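Side-chain contacts in beta-1,4-galactanase (Thielavia heterothallica, PDB 1HJS), which hydrolyses beta-1,4-galactosidic linkages in type I arabinogalactans, as a family 53 glycoside hydrolase of clan GH-A: residues W162-S167 and P173-H178; N194-K197 and E202-D205. All coordinates share one frame; numbering follows the deposited sequence.

Interaction 1 of 2, residues W162-S167 and P173-H178; sequences WGIKDS and PKIMIH
The end of helix 150-165 faces the start of strand 174-179 where Ile164 meets Ile175, their CA atoms 8.1 Å apart, close to the point at which the chain leaves the helix and turns back into the barrel. This is the alpha-to-beta return of a TIM barrel, and it illustrates how the outer helical layer is seated on the sheet by a few branched side chains. Ile164 and Ile175 both direct CB into the interface. On Ile164, CG2 lies opposite the backbone N and CG1 beside it (chi1 -64°), which sends the CG2 methyl against the proline ring: CG2 of Ile164 lies 3.7 Å from CG of Pro173, with CD of the same ring scarcely farther. Ile175 reaches out with an extended CG1-CD1 arm (chi2 173°), and its CD1 fits between two helix residues, 4.1 Å from CB of Ile164 and 3.9 Å from CE of Lys165. The lysine runs across this arm at nearly a right angle, while its CD rests 3.5 Å above the centre of the Trp162 ring. Ser167 closes the helix end: its OG donates to the O of Ile164 over 2.6 Å, in the carbonyl plane and on a lone pair, and its own backbone N reaches the same oxygen. Val130 of the adjacent strand 129-132 touches both Ile164 and Pro173, extending the apolar layer. What crosses is van der Waals contact between apolar groups and the aliphatic part of Lys165, so burial and fit hold helix to strand, while the two Ser167 donors both serve the Ile164 carbonyl.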
# COMPACT_ATOMS: atom_id res chain seq x y z
N TRP A 162 -18.18 -3.27 5.76
CA TRP A 162 -18.93 -3.95 6.80
C TRP A 162 -18.50 -5.39 7.02
O TRP A 162 -18.81 -5.98 8.05
CB TRP A 162 -20.43 -3.84 6.53
CG TRP A 162 -20.90 -2.49 6.94
CD1 TRP A 162 -20.89 -1.35 6.18
CD2 TRP A 162 -21.29 -2.08 8.26
NE1 TRP A 162 -21.24 -0.26 6.95
CE2 TRP A 162 -21.49 -0.68 8.22
CE3 TRP A 162 -21.48 -2.77 9.46
CZ2 TRP A 162 -21.88 0.04 9.35
CZ3 TRP A 162 -21.86 -2.05 10.59
CH2 TRP A 162 -22.06 -0.65 10.52
N GLY A 163 -17.77 -5.96 6.06
CA GLY A 163 -17.26 -7.30 6.24
C GLY A 163 -16.23 -7.20 7.35
O GLY A 163 -16.03 -8.13 8.13
N ILE A 164 -15.56 -6.05 7.42
CA ILE A 164 -14.56 -5.80 8.45
C ILE A 164 -15.25 -5.46 9.76
O ILE A 164 -14.94 -6.04 10.81
CB ILE A 164 -13.65 -4.60 8.07
CG1 ILE A 164 -12.85 -4.91 6.81
CG2 ILE A 164 -12.72 -4.26 9.23
CD1 ILE A 164 -11.93 -6.10 6.96
N LYS A 165 -16.20 -4.53 9.70
CA LYS A 165 -16.94 -4.09 10.88
C LYS A 165 -17.71 -5.21 11.59
O LYS A 165 -17.87 -5.18 12.81
CB LYS A 165 -17.89 -2.95 10.50
CG LYS A 165 -17.17 -1.67 10.09
CD LYS A 165 -18.14 -0.63 9.55
CE LYS A 165 -17.42 0.61 9.05
NZ LYS A 165 -16.76 1.37 10.16
N ASP A 166 -18.19 -6.19 10.83
CA ASP A 166 -18.94 -7.30 11.42
C ASP A 166 -18.04 -8.46 11.85
O ASP A 166 -18.53 -9.45 12.39
CB ASP A 166 -19.99 -7.84 10.45
CG ASP A 166 -21.13 -6.86 10.21
OD1 ASP A 166 -21.31 -5.93 11.02
OD2 ASP A 166 -21.87 -7.04 9.22
N SER A 167 -16.74 -8.33 11.62
CA SER A 167 -15.80 -9.39 11.97
C SER A 167 -15.45 -9.40 13.45
O SER A 167 -15.83 -8.50 14.20
CB SER A 167 -14.50 -9.24 11.17
OG SER A 167 -13.72 -8.18 11.67
N PRO A 173 -9.43 -2.65 12.76
CA PRO A 173 -8.40 -1.91 12.04
C PRO A 173 -9.01 -0.65 11.46
O PRO A 173 -10.24 -0.52 11.41
CB PRO A 173 -8.01 -2.87 10.93
CG PRO A 173 -9.34 -3.47 10.57
CD PRO A 173 -9.97 -3.75 11.93
N LYS A 174 -8.17 0.29 11.05
CA LYS A 174 -8.66 1.49 10.40
C LYS A 174 -8.94 1.02 8.97
O LYS A 174 -8.14 0.27 8.40
CB LYS A 174 -7.59 2.58 10.41
CG LYS A 174 -7.34 3.17 11.80
CD LYS A 174 -6.23 4.21 11.77
CE LYS A 174 -6.03 4.85 13.14
NZ LYS A 174 -4.85 5.77 13.15
N ILE A 175 -10.06 1.44 8.41
CA ILE A 175 -10.41 1.04 7.06
C ILE A 175 -9.95 2.09 6.06
O ILE A 175 -10.26 3.27 6.18
CB ILE A 175 -11.93 0.81 6.93
CG1 ILE A 175 -12.34 -0.31 7.90
CG2 ILE A 175 -12.28 0.42 5.50
CD1 ILE A 175 -13.84 -0.52 7.99
N MET A 176 -9.20 1.65 5.06
CA MET A 176 -8.65 2.56 4.06
C MET A 176 -9.09 2.31 2.62
O MET A 176 -9.28 1.17 2.21
CB MET A 176 -7.13 2.50 4.11
CG MET A 176 -6.43 3.22 2.96
SD MET A 176 -4.66 2.87 2.93
CE MET A 176 -4.10 3.87 4.29
N ILE A 177 -9.25 3.40 1.88
CA ILE A 177 -9.58 3.35 0.46
C ILE A 177 -8.30 3.89 -0.16
O ILE A 177 -7.80 4.95 0.24
CB ILE A 177 -10.78 4.23 0.10
CG1 ILE A 177 -12.07 3.56 0.58
CG2 ILE A 177 -10.84 4.45 -1.41
CD1 ILE A 177 -13.34 4.38 0.35
N HIS A 178 -7.77 3.15 -1.13
CA HIS A 178 -6.51 3.49 -1.77
C HIS A 178 -6.60 3.76 -3.27
O HIS A 178 -7.01 2.89 -4.04
CB HIS A 178 -5.52 2.33 -1.50
CG HIS A 178 -4.23 2.44 -2.25
ND1 HIS A 178 -3.45 1.33 -2.52
CD2 HIS A 178 -3.57 3.50 -2.76
CE1 HIS A 178 -2.36 1.71 -3.18
NE2 HIS A 178 -2.42 3.03 -3.34

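Interaction 2 of 2, residues N194-K197 and E202-D205; sequences NVLK and ELSD
Asp205 OD2 is held by two groups, the backbone N of Glu202 and ND1 of His158 on helix 150-165. The first bond is short and nearly straight, 2.7 Å from Glu202 N to Asp205 OD2 with an N-H...O angle of 175°, although the donor arrives from above the carboxylate, 40° out of its plane. A backbone bond of 2.8 Å runs the opposite way, from Asp205 N to Glu202 O, so that Glu202, just before the short 3-10 segment 203-205, and Asp205, its last residue, are bonded to each other twice. A carboxylate accepting from the N three residues earlier is one half of the exchange that defines a capping box; here the N of Asp205 turns to the Glu202 carbonyl instead. The aspartate thus serves as a clamp within its own segment, and the fixed turn presents Leu203 to the helix before it. Across the contact the partner is Leu196 on helix 185-196, whose CA stands 6.4 Å from that of Glu202. Its CG lies opposite the carbonyl carbon (chi1 -66°), and the side chain heads for the turn. CD1 of Leu196 meets CD2 of Leu203 at 3.9 Å. CD2 of Leu196 comes nearest the backbone of Glu202, a loose 4.4 Å from Glu202 C. The two leucines cross at about a right angle, Leu203 setting out along the interface and bringing only its branched end close. Trp237 of helix 223-237 touches both leucines and extends this apolar patch, and Lys239 NZ bonds to Leu203 O. Polar bonds thus shape this alpha-to-beta connection of the TIM barrel, before strand 208-212, and tie it to helix 150-165, while a small leucine pair near the surface joins it to helix 185-196.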
# COMPACT_ATOMS: atom_id res chain seq x y z
N ASN A 194 -17.92 11.27 -6.72
CA ASN A 194 -18.89 10.40 -7.38
C ASN A 194 -19.24 9.15 -6.59
O ASN A 194 -20.37 8.67 -6.66
CB ASN A 194 -18.38 10.03 -8.77
CG ASN A 194 -18.55 11.16 -9.76
OD1 ASN A 194 -19.67 11.61 -10.02
ND2 ASN A 194 -17.44 11.64 -10.33
N VAL A 195 -18.29 8.62 -5.85
CA VAL A 195 -18.55 7.43 -5.05
C VAL A 195 -19.43 7.78 -3.84
O VAL A 195 -20.41 7.09 -3.56
CB VAL A 195 -17.24 6.80 -4.55
CG1 VAL A 195 -17.52 5.73 -3.51
CG2 VAL A 195 -16.49 6.18 -5.73
N LEU A 196 -19.08 8.86 -3.15
CA LEU A 196 -19.82 9.27 -1.95
C LEU A 196 -21.22 9.83 -2.21
O LEU A 196 -22.08 9.77 -1.33
CB LEU A 196 -19.00 10.29 -1.16
CG LEU A 196 -17.70 9.73 -0.56
CD1 LEU A 196 -16.88 10.84 0.07
CD2 LEU A 196 -18.04 8.67 0.48
N LYS A 197 -21.45 10.36 -3.40
CA LYS A 197 -22.76 10.92 -3.72
C LYS A 197 -23.82 9.83 -3.91
O LYS A 197 -25.01 10.12 -3.98
CB LYS A 197 -22.68 11.80 -4.97
CG LYS A 197 -22.34 11.03 -6.24
CD LYS A 197 -22.06 11.96 -7.42
CE LYS A 197 -23.29 12.71 -7.86
NZ LYS A 197 -23.01 13.54 -9.08
N GLU A 202 -20.92 5.45 3.08
CA GLU A 202 -20.94 6.70 3.83
C GLU A 202 -19.53 7.06 4.28
O GLU A 202 -18.67 6.19 4.38
CB GLU A 202 -21.82 6.58 5.07
CG GLU A 202 -23.26 6.22 4.78
CD GLU A 202 -24.12 6.30 6.02
OE1 GLU A 202 -24.27 7.41 6.58
OE2 GLU A 202 -24.64 5.25 6.46
N LEU A 203 -19.30 8.35 4.55
CA LEU A 203 -17.99 8.79 5.00
C LEU A 203 -17.59 8.04 6.26
O LEU A 203 -16.41 7.77 6.48
CB LEU A 203 -17.99 10.30 5.29
CG LEU A 203 -17.40 11.21 4.22
CD1 LEU A 203 -17.34 12.63 4.76
CD2 LEU A 203 -16.00 10.74 3.84
N SER A 204 -18.58 7.72 7.09
CA SER A 204 -18.34 7.00 8.33
C SER A 204 -17.96 5.54 8.13
O SER A 204 -17.53 4.87 9.07
CB SER A 204 -19.57 7.08 9.24
OG SER A 204 -20.67 6.41 8.66
N ASP A 205 -18.10 5.04 6.90
CA ASP A 205 -17.77 3.64 6.62
C ASP A 205 -16.27 3.37 6.53
O ASP A 205 -15.84 2.23 6.65
CB ASP A 205 -18.45 3.15 5.34
CG ASP A 205 -19.95 2.96 5.50
OD1 ASP A 205 -20.40 2.57 6.61
OD2 ASP A 205 -20.69 3.19 4.52

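Followed from the N terminus, helix 150-165 leads into interaction 1, which closes the short loop between that helix and strand 174-179. The chain then passes through helix 185-196, and interaction 2 closes the next loop, on the way to strand 208-212. The two closures stand in series, neither nested nor crossed, and their centres lie 14 Å apart on one flank of the barrel. They nonetheless touch: Trp162 NE1 of the first probably donates to Asp205 OD1 of the second, over 3.0 Å, and Ile175 CD1 packs against Asp205 O. Together they link two successive helices of the outer layer to the returns that feed the fifth and sixth barrel strands.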